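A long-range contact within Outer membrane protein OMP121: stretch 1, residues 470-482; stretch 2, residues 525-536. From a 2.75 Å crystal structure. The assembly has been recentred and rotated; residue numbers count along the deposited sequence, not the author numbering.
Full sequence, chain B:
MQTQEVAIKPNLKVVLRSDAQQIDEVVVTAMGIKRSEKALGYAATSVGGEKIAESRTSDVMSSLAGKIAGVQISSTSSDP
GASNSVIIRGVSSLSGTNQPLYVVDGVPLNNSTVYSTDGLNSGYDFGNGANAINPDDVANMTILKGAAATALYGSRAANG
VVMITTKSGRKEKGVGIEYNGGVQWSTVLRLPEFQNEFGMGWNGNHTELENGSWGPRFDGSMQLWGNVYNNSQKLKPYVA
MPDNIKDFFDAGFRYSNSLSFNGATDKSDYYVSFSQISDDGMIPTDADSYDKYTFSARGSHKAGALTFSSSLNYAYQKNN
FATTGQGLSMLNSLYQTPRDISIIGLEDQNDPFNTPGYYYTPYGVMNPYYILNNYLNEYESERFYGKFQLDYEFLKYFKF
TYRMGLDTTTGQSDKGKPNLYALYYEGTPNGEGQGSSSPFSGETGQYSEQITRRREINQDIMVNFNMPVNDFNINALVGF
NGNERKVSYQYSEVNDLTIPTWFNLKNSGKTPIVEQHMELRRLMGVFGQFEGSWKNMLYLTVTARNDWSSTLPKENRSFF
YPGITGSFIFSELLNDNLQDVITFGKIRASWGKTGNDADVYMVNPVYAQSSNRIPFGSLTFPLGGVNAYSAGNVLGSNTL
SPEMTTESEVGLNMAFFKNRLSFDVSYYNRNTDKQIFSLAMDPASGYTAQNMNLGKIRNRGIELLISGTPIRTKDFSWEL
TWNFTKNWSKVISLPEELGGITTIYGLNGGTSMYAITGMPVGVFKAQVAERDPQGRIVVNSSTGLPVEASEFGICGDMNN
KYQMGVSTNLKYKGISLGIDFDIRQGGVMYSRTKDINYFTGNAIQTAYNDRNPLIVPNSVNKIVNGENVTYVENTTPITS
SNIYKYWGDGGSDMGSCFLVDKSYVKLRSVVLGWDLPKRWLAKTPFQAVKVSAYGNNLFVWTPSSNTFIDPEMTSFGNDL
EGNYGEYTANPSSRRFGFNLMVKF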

# COMPACT_ATOMS: atom_id res chain seq x y z
N ASN B 470 -12.15 -67.83 -16.39
CA ASN B 470 -11.48 -68.76 -17.31
C ASN B 470 -10.17 -68.25 -17.88
O ASN B 470 -10.04 -68.14 -19.10
CB ASN B 470 -12.40 -69.11 -18.49
CG ASN B 470 -13.79 -69.49 -18.06
OD1 ASN B 470 -14.01 -70.05 -16.99
ND2 ASN B 470 -14.76 -69.18 -18.92
N ASP B 471 -9.21 -67.90 -17.00
CA ASP B 471 -7.90 -67.36 -17.36
C ASP B 471 -7.96 -65.87 -17.65
O ASP B 471 -6.96 -65.17 -17.48
CB ASP B 471 -7.26 -68.07 -18.56
CG ASP B 471 -7.21 -69.55 -18.39
OD1 ASP B 471 -6.57 -70.00 -17.42
OD2 ASP B 471 -7.78 -70.25 -19.25
N PHE B 472 -9.09 -65.38 -18.12
CA PHE B 472 -9.23 -63.95 -18.31
C PHE B 472 -9.22 -63.24 -16.96
O PHE B 472 -9.25 -63.85 -15.89
CB PHE B 472 -10.51 -63.62 -19.05
CG PHE B 472 -10.47 -63.96 -20.49
CD1 PHE B 472 -9.77 -63.18 -21.38
CD2 PHE B 472 -11.15 -65.06 -20.97
CE1 PHE B 472 -9.74 -63.47 -22.71
CE2 PHE B 472 -11.12 -65.37 -22.31
CZ PHE B 472 -10.41 -64.58 -23.18
N ASN B 473 -9.17 -61.92 -17.02
CA ASN B 473 -9.34 -61.11 -15.82
C ASN B 473 -9.94 -59.79 -16.24
O ASN B 473 -9.54 -59.21 -17.25
CB ASN B 473 -8.02 -60.89 -15.08
CG ASN B 473 -8.22 -60.69 -13.60
OD1 ASN B 473 -9.29 -60.26 -13.17
ND2 ASN B 473 -7.20 -61.01 -12.81
N ILE B 474 -10.92 -59.33 -15.47
CA ILE B 474 -11.65 -58.11 -15.75
C ILE B 474 -11.45 -57.16 -14.59
O ILE B 474 -11.60 -57.56 -13.43
CB ILE B 474 -13.15 -58.39 -15.96
CG1 ILE B 474 -13.33 -59.55 -16.93
CG2 ILE B 474 -13.86 -57.18 -16.50
CD1 ILE B 474 -14.75 -59.91 -17.14
N ASN B 475 -11.10 -55.91 -14.88
CA ASN B 475 -11.03 -54.87 -13.86
C ASN B 475 -11.66 -53.60 -14.41
O ASN B 475 -11.08 -52.96 -15.29
CB ASN B 475 -9.60 -54.62 -13.41
CG ASN B 475 -9.53 -53.73 -12.18
OD1 ASN B 475 -10.17 -52.68 -12.13
ND2 ASN B 475 -8.76 -54.14 -11.19
N ALA B 476 -12.83 -53.25 -13.90
CA ALA B 476 -13.54 -52.04 -14.28
C ALA B 476 -13.44 -51.01 -13.16
O ALA B 476 -13.32 -51.35 -11.99
CB ALA B 476 -15.00 -52.33 -14.59
N LEU B 477 -13.47 -49.74 -13.55
CA LEU B 477 -13.45 -48.63 -12.60
C LEU B 477 -14.33 -47.52 -13.15
O LEU B 477 -14.10 -47.06 -14.27
CB LEU B 477 -12.02 -48.11 -12.38
CG LEU B 477 -11.64 -47.44 -11.05
CD1 LEU B 477 -10.23 -46.93 -11.11
CD2 LEU B 477 -12.56 -46.30 -10.70
N VAL B 478 -15.33 -47.12 -12.38
CA VAL B 478 -16.20 -45.99 -12.70
C VAL B 478 -16.06 -44.95 -11.60
O VAL B 478 -16.10 -45.30 -10.42
CB VAL B 478 -17.66 -46.44 -12.85
CG1 VAL B 478 -18.57 -45.26 -12.80
CG2 VAL B 478 -17.85 -47.14 -14.16
N GLY B 479 -15.91 -43.68 -11.98
CA GLY B 479 -15.59 -42.65 -11.02
C GLY B 479 -16.20 -41.30 -11.33
O GLY B 479 -16.78 -41.07 -12.39
N PHE B 480 -16.06 -40.40 -10.37
CA PHE B 480 -16.46 -39.01 -10.47
C PHE B 480 -15.34 -38.16 -9.92
O PHE B 480 -14.72 -38.52 -8.92
CB PHE B 480 -17.75 -38.75 -9.70
CG PHE B 480 -18.01 -37.30 -9.42
CD1 PHE B 480 -17.53 -36.71 -8.27
CD2 PHE B 480 -18.74 -36.53 -10.30
CE1 PHE B 480 -17.76 -35.39 -8.02
CE2 PHE B 480 -18.97 -35.21 -10.04
CZ PHE B 480 -18.48 -34.64 -8.90
N ASN B 481 -15.09 -37.02 -10.55
CA ASN B 481 -14.09 -36.08 -10.06
C ASN B 481 -14.72 -34.71 -9.85
O ASN B 481 -15.61 -34.31 -10.60
CB ASN B 481 -12.91 -35.98 -11.02
CG ASN B 481 -11.77 -35.20 -10.44
OD1 ASN B 481 -11.04 -34.50 -11.15
ND2 ASN B 481 -11.61 -35.28 -9.14
N GLY B 482 -14.28 -34.02 -8.81
CA GLY B 482 -14.70 -32.65 -8.58
C GLY B 482 -13.55 -31.81 -8.08
O GLY B 482 -12.94 -32.13 -7.06
N GLY B 525 -15.93 -34.08 -13.55
CA GLY B 525 -15.84 -35.08 -14.59
C GLY B 525 -16.33 -36.43 -14.13
O GLY B 525 -16.44 -36.71 -12.93
N VAL B 526 -16.64 -37.27 -15.11
CA VAL B 526 -16.93 -38.68 -14.88
C VAL B 526 -16.01 -39.49 -15.77
O VAL B 526 -15.74 -39.10 -16.90
CB VAL B 526 -18.42 -38.99 -15.15
CG1 VAL B 526 -18.84 -38.41 -16.47
CG2 VAL B 526 -18.65 -40.48 -15.12
N PHE B 527 -15.51 -40.61 -15.26
CA PHE B 527 -14.51 -41.37 -16.00
C PHE B 527 -14.69 -42.87 -15.78
O PHE B 527 -15.27 -43.31 -14.79
CB PHE B 527 -13.09 -40.96 -15.63
CG PHE B 527 -12.77 -41.11 -14.18
CD1 PHE B 527 -13.05 -40.08 -13.29
CD2 PHE B 527 -12.19 -42.25 -13.70
CE1 PHE B 527 -12.75 -40.20 -11.95
CE2 PHE B 527 -11.90 -42.38 -12.37
CZ PHE B 527 -12.18 -41.34 -11.49
N GLY B 528 -14.17 -43.63 -16.73
CA GLY B 528 -14.16 -45.08 -16.64
C GLY B 528 -12.89 -45.65 -17.23
O GLY B 528 -12.31 -45.09 -18.17
N GLN B 529 -12.46 -46.78 -16.68
CA GLN B 529 -11.19 -47.40 -17.07
C GLN B 529 -11.34 -48.91 -17.05
O GLN B 529 -11.45 -49.51 -15.98
CB GLN B 529 -10.07 -46.94 -16.13
CG GLN B 529 -8.73 -47.47 -16.48
CD GLN B 529 -7.64 -46.72 -15.77
OE1 GLN B 529 -7.78 -45.54 -15.50
NE2 GLN B 529 -6.55 -47.40 -15.45
N PHE B 530 -11.35 -49.53 -18.22
CA PHE B 530 -11.57 -50.96 -18.36
C PHE B 530 -10.25 -51.69 -18.58
O PHE B 530 -9.56 -51.44 -19.57
CB PHE B 530 -12.52 -51.25 -19.51
CG PHE B 530 -12.88 -52.70 -19.65
CD1 PHE B 530 -13.66 -53.32 -18.69
CD2 PHE B 530 -12.45 -53.43 -20.74
CE1 PHE B 530 -14.01 -54.65 -18.82
CE2 PHE B 530 -12.80 -54.76 -20.88
CZ PHE B 530 -13.58 -55.37 -19.91
N GLU B 531 -9.93 -52.62 -17.69
CA GLU B 531 -8.71 -53.42 -17.77
C GLU B 531 -9.05 -54.85 -18.15
O GLU B 531 -9.72 -55.55 -17.38
CB GLU B 531 -7.96 -53.40 -16.43
CG GLU B 531 -6.77 -54.34 -16.35
CD GLU B 531 -5.47 -53.59 -16.23
OE1 GLU B 531 -5.52 -52.37 -15.99
OE2 GLU B 531 -4.41 -54.22 -16.38
N GLY B 532 -8.59 -55.28 -19.32
CA GLY B 532 -8.73 -56.67 -19.77
C GLY B 532 -7.40 -57.39 -19.71
O GLY B 532 -6.36 -56.82 -20.04
N SER B 533 -7.43 -58.65 -19.30
CA SER B 533 -6.22 -59.42 -19.03
C SER B 533 -6.40 -60.88 -19.42
O SER B 533 -7.41 -61.50 -19.07
CB SER B 533 -5.86 -59.30 -17.55
OG SER B 533 -4.86 -60.23 -17.19
N TRP B 534 -5.43 -61.44 -20.15
CA TRP B 534 -5.42 -62.85 -20.53
C TRP B 534 -4.11 -63.50 -20.09
O TRP B 534 -3.08 -63.31 -20.73
CB TRP B 534 -5.62 -63.01 -22.04
CG TRP B 534 -5.91 -64.44 -22.48
CD1 TRP B 534 -7.14 -65.02 -22.60
CD2 TRP B 534 -4.96 -65.45 -22.87
NE1 TRP B 534 -7.01 -66.32 -23.03
CE2 TRP B 534 -5.69 -66.60 -23.20
CE3 TRP B 534 -3.57 -65.48 -22.96
CZ2 TRP B 534 -5.07 -67.78 -23.62
CZ3 TRP B 534 -2.96 -66.65 -23.37
CH2 TRP B 534 -3.71 -67.78 -23.70
N LYS B 535 -4.17 -64.27 -19.01
CA LYS B 535 -3.08 -65.17 -18.62
C LYS B 535 -1.77 -64.43 -18.42
O LYS B 535 -0.70 -64.93 -18.77
CB LYS B 535 -2.89 -66.30 -19.63
CG LYS B 535 -4.01 -67.33 -19.65
CD LYS B 535 -3.61 -68.59 -20.42
CE LYS B 535 -4.82 -69.47 -20.70
NZ LYS B 535 -4.57 -70.43 -21.82
N ASN B 536 -1.85 -63.22 -17.88
CA ASN B 536 -0.65 -62.44 -17.54
C ASN B 536 0.30 -62.29 -18.73
O ASN B 536 1.51 -62.19 -18.57
CB ASN B 536 0.07 -63.05 -16.34
CG ASN B 536 -0.81 -63.09 -15.10
OD1 ASN B 536 -1.57 -62.15 -14.84
ND2 ASN B 536 -0.70 -64.16 -14.33

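Two neighbouring strands, 472-482 and 525-534, run antiparallel at 168°, their axes approaching to 4.6 Å. The register holds without a bulge, and since successive residues of an extended strand point their amides and carbonyls to opposite sides, every second pair, from Asn473 with Ser533 to Asn481 with Gly525, faces its partner. The bonds are straightest at the Asn481 end, where Asn481 N gives to Gly525 O (2.8 Å) and Gly525 N to Asn481 O (3.0 Å). Midway, Asn475 N to Glu531 O (2.9 Å) and Glu531 N to Asn475 O (2.7 Å) repeat the motif. At Asn473 and Ser533 both bonds are bent and weak. Between rungs, alpha carbons lend polarized hydrogens to carbonyls, as Gly528 CA does to Leu477 O at 3.1 Å.

Strand alternation sorts the side chains. The face with Phe472, Ile474, Phe530 and Trp534 carries most of the apolar pairings: the edge of Trp534 meets the face of Phe472, Trp534 CD1 to Phe472 CE1 at 3.0 Å, a tight approach, while Phe530 CE1 lies 3.4 Å from Ile474 CG2.

On the other face, one glycine makes room for a ring. Phe527, at chi1 p, lays its ring over Gly479, whose CA sits 3.9 Å from the ring centroid in a CH-pi contact; a beta carbon there would fall 2.3 Å from Phe527 CZ. Glycine thus provides the seat for the ring, and Leu477 CD2 adds an apolar contact 4.3 Å from Phe527 CE2.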